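Local coordinates for protein sortase B (Clostridium perfringens, PDB 5YFK) that probably acts as a class B sortase, a cysteine transpeptidase of the kind that cleaves a sorting signal and joins surface proteins to the cell wall, at residues 120-124 / 205-209; 150-154 / 192-197. The protein carries 1 engineered substitution. All blocks are in the same frame, centred on the assembly; numbering follows the deposited sequence.

Contact 1. Residues 120-124 / 205-209; sequences MFAQI and TLITS. Engineered in segment 205-209: S209 (natural residue Cys).
F121 and I124, from the loop that follows strand 107-111, pack against L206 and T208 of strand 203-210. The dense part lies around F121. Its ring CE2 meets L206 CB at 4.0 Å, with the two side chains crossing at about a right angle, and CD2 brings the ring edge to the backbone O of I207 at 3.6 Å, the oxygen lying in the ring plane. I94 and V110 also touch the F121 side chain. T208 lies against F121 CB through CB and OG1, OG1 being turned anti to its backbone N (chi1 -167°) and hydrogen-bonded to G112 O. Its methyl CG2 meets both F121 O and, at 3.8 Å, I124 CB. I124 fills the next place: CG1 stands anti to its own carbonyl carbon (chi1 -62°) and carries CD1 to within 3.9 Å of L206 CD1. I124 N donates to F121 O, a bond that ties the two residues together within the loop.

Toward its ends the contact loosens: Q123 and S209, both partly exposed, point their CB away from the opposite segment. S209 is the engineered replacement of the natural cysteine predicted to form the acyl-thioester. Apolar packing dominates, the I207 carbonyl at the ring edge is a weakly polar addition, and no polar bond joins the segments. This buried packing probably helps to position the strand end that carries the predicted nucleophile.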
loop_
_atom_site.group_PDB
_atom_site.type_symbol
_atom_site.label_atom_id
_atom_site.label_comp_id
_atom_site.label_asym_id
_atom_site.label_seq_id
_atom_site.Cartn_x
_atom_site.Cartn_y
_atom_site.Cartn_z
ATOM N N MET A 120 -8.837 1.570 7.475
ATOM C CA MET A 120 -8.273 1.117 6.187
ATOM C C MET A 120 -7.204 2.115 5.748
ATOM O O MET A 120 -6.259 2.350 6.509
ATOM C CB MET A 120 -9.341 0.901 5.141
ATOM C CG MET A 120 -10.458 -0.034 5.629
ATOM S SD MET A 120 -9.948 -1.527 6.540
ATOM C CE MET A 120 -9.344 -2.585 5.238
ATOM N N PHE A 121 -7.357 2.703 4.572
ATOM C CA PHE A 121 -6.346 3.682 4.054
ATOM C C PHE A 121 -6.766 5.151 4.278
ATOM O O PHE A 121 -6.107 6.081 3.754
ATOM C CB PHE A 121 -6.066 3.437 2.560
ATOM C CG PHE A 121 -4.857 2.560 2.256
ATOM C CD1 PHE A 121 -4.289 1.730 3.215
ATOM C CD2 PHE A 121 -4.504 2.328 0.919
ATOM C CE1 PHE A 121 -3.224 0.879 2.903
ATOM C CE2 PHE A 121 -3.432 1.504 0.602
ATOM C CZ PHE A 121 -2.794 0.768 1.593
ATOM N N ALA A 122 -7.709 5.402 5.193
ATOM C CA ALA A 122 -8.093 6.788 5.500
ATOM C C ALA A 122 -6.860 7.636 5.775
ATOM O O ALA A 122 -6.745 8.773 5.312
ATOM C CB ALA A 122 -9.026 6.834 6.703
ATOM N N GLN A 123 -5.946 7.108 6.581
ATOM C CA GLN A 123 -4.821 7.923 7.053
ATOM C C GLN A 123 -3.760 8.230 6.047
ATOM O O GLN A 123 -2.907 9.091 6.293
ATOM C CB GLN A 123 -4.227 7.349 8.345
ATOM C CG GLN A 123 -5.188 7.535 9.493
ATOM C CD GLN A 123 -4.526 7.402 10.852
ATOM O OE1 GLN A 123 -3.328 7.091 10.953
ATOM N NE2 GLN A 123 -5.346 7.439 11.886
ATOM N N ILE A 124 -3.884 7.680 4.839
ATOM C CA ILE A 124 -3.047 8.157 3.726
ATOM C C ILE A 124 -3.196 9.661 3.485
ATOM O O ILE A 124 -2.226 10.372 3.154
ATOM C CB ILE A 124 -3.382 7.384 2.428
ATOM C CG1 ILE A 124 -3.084 5.894 2.587
ATOM C CG2 ILE A 124 -2.645 7.987 1.262
ATOM C CD1 ILE A 124 -1.661 5.504 2.899
ATOM N N THR A 205 3.255 1.965 -4.563
ATOM C CA THR A 205 2.244 3.011 -4.730
ATOM C C THR A 205 1.023 2.652 -3.904
ATOM O O THR A 205 0.432 1.589 -4.109
ATOM C CB THR A 205 1.854 3.132 -6.209
ATOM O OG1 THR A 205 3.030 3.402 -6.989
ATOM C CG2 THR A 205 0.766 4.187 -6.450
ATOM N N LEU A 206 0.596 3.576 -3.049
ATOM C CA LEU A 206 -0.591 3.380 -2.231
ATOM C C LEU A 206 -1.682 4.332 -2.661
ATOM O O LEU A 206 -1.436 5.522 -2.783
ATOM C CB LEU A 206 -0.288 3.631 -0.748
ATOM C CG LEU A 206 0.921 2.917 -0.138
ATOM C CD1 LEU A 206 1.066 3.275 1.327
ATOM C CD2 LEU A 206 0.832 1.416 -0.330
ATOM N N ILE A 207 -2.868 3.784 -2.914
ATOM C CA ILE A 207 -3.965 4.552 -3.491
ATOM C C ILE A 207 -5.216 4.433 -2.659
ATOM O O ILE A 207 -5.695 3.318 -2.369
ATOM C CB ILE A 207 -4.251 4.118 -4.946
ATOM C CG1 ILE A 207 -3.023 4.414 -5.823
ATOM C CG2 ILE A 207 -5.451 4.868 -5.490
ATOM C CD1 ILE A 207 -3.090 3.741 -7.181
ATOM N N THR A 208 -5.831 5.587 -2.407
ATOM C CA THR A 208 -7.105 5.635 -1.773
ATOM C C THR A 208 -7.995 6.738 -2.358
ATOM O O THR A 208 -7.553 7.524 -3.202
ATOM C CB THR A 208 -6.985 5.749 -0.243
ATOM O OG1 THR A 208 -8.248 5.492 0.354
ATOM C CG2 THR A 208 -6.497 7.116 0.225
ATOM N N SER A 209 -9.243 6.808 -1.887
ATOM C CA SER A 209 -10.129 7.878 -2.297
ATOM C C SER A 209 -10.038 9.077 -1.360
ATOM O O SER A 209 -9.656 8.941 -0.202
ATOM C CB SER A 209 -11.553 7.360 -2.405
ATOM O OG SER A 209 -12.093 7.111 -1.125
#

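Contact 2. Residues 150-154 / 192-197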
loop_
_atom_site.group_PDB
_atom_site.type_symbol
_atom_site.label_atom_id
_atom_site.label_comp_id
_atom_site.label_asym_id
_atom_site.label_seq_id
_atom_site.Cartn_x
_atom_site.Cartn_y
_atom_site.Cartn_z
ATOM N N PHE A 150 10.293 0.979 2.445
ATOM C CA PHE A 150 10.132 1.918 1.326
ATOM C C PHE A 150 10.025 3.358 1.845
ATOM O O PHE A 150 9.410 3.607 2.890
ATOM C CB PHE A 150 8.848 1.566 0.569
ATOM C CG PHE A 150 8.933 0.265 -0.179
ATOM C CD1 PHE A 150 8.767 -0.935 0.491
ATOM C CD2 PHE A 150 8.976 0.252 -1.566
ATOM C CE1 PHE A 150 8.801 -2.139 -0.213
ATOM C CE2 PHE A 150 9.162 -0.941 -2.256
ATOM C CZ PHE A 150 9.080 -2.143 -1.565
ATOM N N GLU A 151 10.789 4.278 1.259
ATOM C CA GLU A 151 10.737 5.648 1.719
ATOM C C GLU A 151 9.861 6.484 0.790
ATOM O O GLU A 151 10.025 6.448 -0.407
ATOM C CB GLU A 151 12.123 6.279 1.799
ATOM C CG GLU A 151 12.081 7.630 2.467
ATOM C CD GLU A 151 13.439 8.300 2.558
ATOM O OE1 GLU A 151 14.458 7.601 2.402
ATOM O OE2 GLU A 151 13.463 9.460 3.023
ATOM N N ILE A 152 8.857 7.116 1.378
ATOM C CA ILE A 152 7.866 7.912 0.644
ATOM C C ILE A 152 8.547 9.118 0.058
ATOM O O ILE A 152 9.239 9.849 0.788
ATOM C CB ILE A 152 6.751 8.402 1.584
ATOM C CG1 ILE A 152 5.920 7.201 2.036
ATOM C CG2 ILE A 152 5.878 9.430 0.869
ATOM C CD1 ILE A 152 5.006 7.485 3.203
ATOM N N PHE A 153 8.359 9.320 -1.239
ATOM C CA PHE A 153 8.969 10.460 -1.950
ATOM C C PHE A 153 7.920 11.329 -2.671
ATOM O O PHE A 153 8.233 12.402 -3.192
ATOM C CB PHE A 153 10.084 9.985 -2.902
ATOM C CG PHE A 153 9.609 9.175 -4.068
ATOM C CD1 PHE A 153 9.149 9.794 -5.215
ATOM C CD2 PHE A 153 9.448 7.787 -3.945
ATOM C CE1 PHE A 153 8.594 9.058 -6.244
ATOM C CE2 PHE A 153 9.011 7.034 -5.016
ATOM C CZ PHE A 153 8.638 7.669 -6.197
ATOM N N SER A 154 6.720 10.792 -2.834
ATOM C CA SER A 154 5.662 11.537 -3.550
ATOM C C SER A 154 4.334 11.409 -2.836
ATOM O O SER A 154 3.927 10.314 -2.475
ATOM C CB SER A 154 5.512 11.045 -4.982
ATOM O OG SER A 154 4.500 11.793 -5.657
ATOM N N ARG A 192 11.162 15.117 -1.335
ATOM C CA ARG A 192 12.035 14.403 -0.405
ATOM C C ARG A 192 13.493 14.537 -0.825
ATOM O O ARG A 192 13.896 14.065 -1.902
ATOM C CB ARG A 192 11.668 12.914 -0.342
ATOM C CG ARG A 192 12.415 12.146 0.741
ATOM C CD ARG A 192 11.820 12.365 2.119
ATOM N NE ARG A 192 10.521 11.716 2.270
ATOM C CZ ARG A 192 9.668 11.989 3.244
ATOM N NH1 ARG A 192 8.531 11.319 3.337
ATOM N NH2 ARG A 192 9.954 12.937 4.141
ATOM N N ASP A 193 14.280 15.181 0.033
ATOM C CA ASP A 193 15.667 15.465 -0.279
ATOM C C ASP A 193 16.516 14.200 -0.208
ATOM O O ASP A 193 16.373 13.401 0.719
ATOM C CB ASP A 193 16.228 16.500 0.701
ATOM C CG ASP A 193 15.581 17.861 0.555
ATOM O OD1 ASP A 193 14.982 18.147 -0.505
ATOM O OD2 ASP A 193 15.785 18.695 1.463
ATOM N N GLY A 194 17.396 14.027 -1.193
ATOM C CA GLY A 194 18.482 13.043 -1.114
ATOM C C GLY A 194 18.026 11.608 -1.356
ATOM O O GLY A 194 18.721 10.659 -1.006
ATOM N N ILE A 195 16.867 11.453 -1.977
ATOM C CA ILE A 195 16.231 10.140 -2.121
ATOM C C ILE A 195 16.841 9.343 -3.292
ATOM O O ILE A 195 16.571 8.153 -3.446
ATOM C CB ILE A 195 14.700 10.293 -2.310
ATOM C CG1 ILE A 195 13.971 9.002 -1.929
ATOM C CG2 ILE A 195 14.351 10.669 -3.739
ATOM C CD1 ILE A 195 13.140 9.132 -0.677
ATOM N N ASP A 196 17.757 9.973 -4.034
ATOM C CA ASP A 196 18.390 9.358 -5.219
ATOM C C ASP A 196 17.408 8.453 -5.989
ATOM O O ASP A 196 17.724 7.297 -6.287
ATOM C CB ASP A 196 19.606 8.553 -4.764
ATOM C CG ASP A 196 20.517 8.122 -5.910
ATOM O OD1 ASP A 196 20.423 8.683 -7.014
ATOM O OD2 ASP A 196 21.216 7.098 -5.737
ATOM N N LEU A 197 16.341 9.039 -6.516
ATOM C CA LEU A 197 15.360 8.261 -7.239
ATOM C C LEU A 197 15.933 7.955 -8.627
ATOM O O LEU A 197 16.451 8.858 -9.316
ATOM C CB LEU A 197 14.036 9.022 -7.363
ATOM C CG LEU A 197 12.869 8.201 -7.923
ATOM C CD1 LEU A 197 12.522 7.022 -7.031
ATOM C CD2 LEU A 197 11.634 9.067 -8.187
HETATM O O HOH W 1 10.207 13.964 -3.860
#
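This is a mixed polar and apolar contact in which the loop after helix 174-186 packs against strand 146-159, which lies between strands 216-225 and 138-143, well away from the predicted catalytic residues. Its polar anchor is R192, whose guanidinium takes hold of the I152 carbonyl side-on: NE donates to I152 O at 2.7 Å, almost in line with the C=O bond, and NH1 donates to the same oxygen at 3.0 Å from above the carbonyl plane. Bends at chi2 (79°) and chi3 (71°) shape the arginine chain so that its guanidinium edge meets the I152 carbonyl. With the oxygen nearly in the guanidinium plane, the two bonds should fix the rotation of the group, and F133 adds a cation-pi contact and a backbone acceptor for NH2. E151 OE2 stands 3.8 Å from R192 NE, a long salt bridge with the oxygen well out of the guanidinium plane, so the attraction is one of charge alone.

Farther along the loop the chemistry turns apolar. I195 CD1 presses on the aliphatic stem and carboxylate carbon of E151, 3.4 Å from its CD, and also reaches F153 CB. L197 lays both methyls on the same side of the F153 ring: CD1 sits over the face, 4.2 Å from the centroid, as a CH-pi contact, while CD2 lies toward the rim, 3.6 Å from CE1. One water joins the backbones, donating to F153 O and accepting from R192 N.

Two recognisable motifs meet here: a type II beta turn from R192 to I195, with G194 at its positive-phi corner, and a classic beta bulge, F153 and S154 both facing V221, on a strand of the sortase beta-sheet.

In the fold
Both contacts pin a loop to the same mixed sheet, contact 1 on strand 203-210 and contact 2 on strand 146-159, with strand 216-225 between the two strands. Their centres are 19 Å apart and their nearest atoms about 6 Å, so they do not touch. The centre of contact 1 lies about 7 Å from the centre of the chain, its touching residues all buried; that of contact 2 lies about 16 Å from it, with two of six partly exposed. The chemistry differs: apolar packing dominates contact 1, beside the predicted active site, whereas contact 2, farther out but still largely buried, adds arginine bonds, a long charge pair and a bridging water to apolar packing.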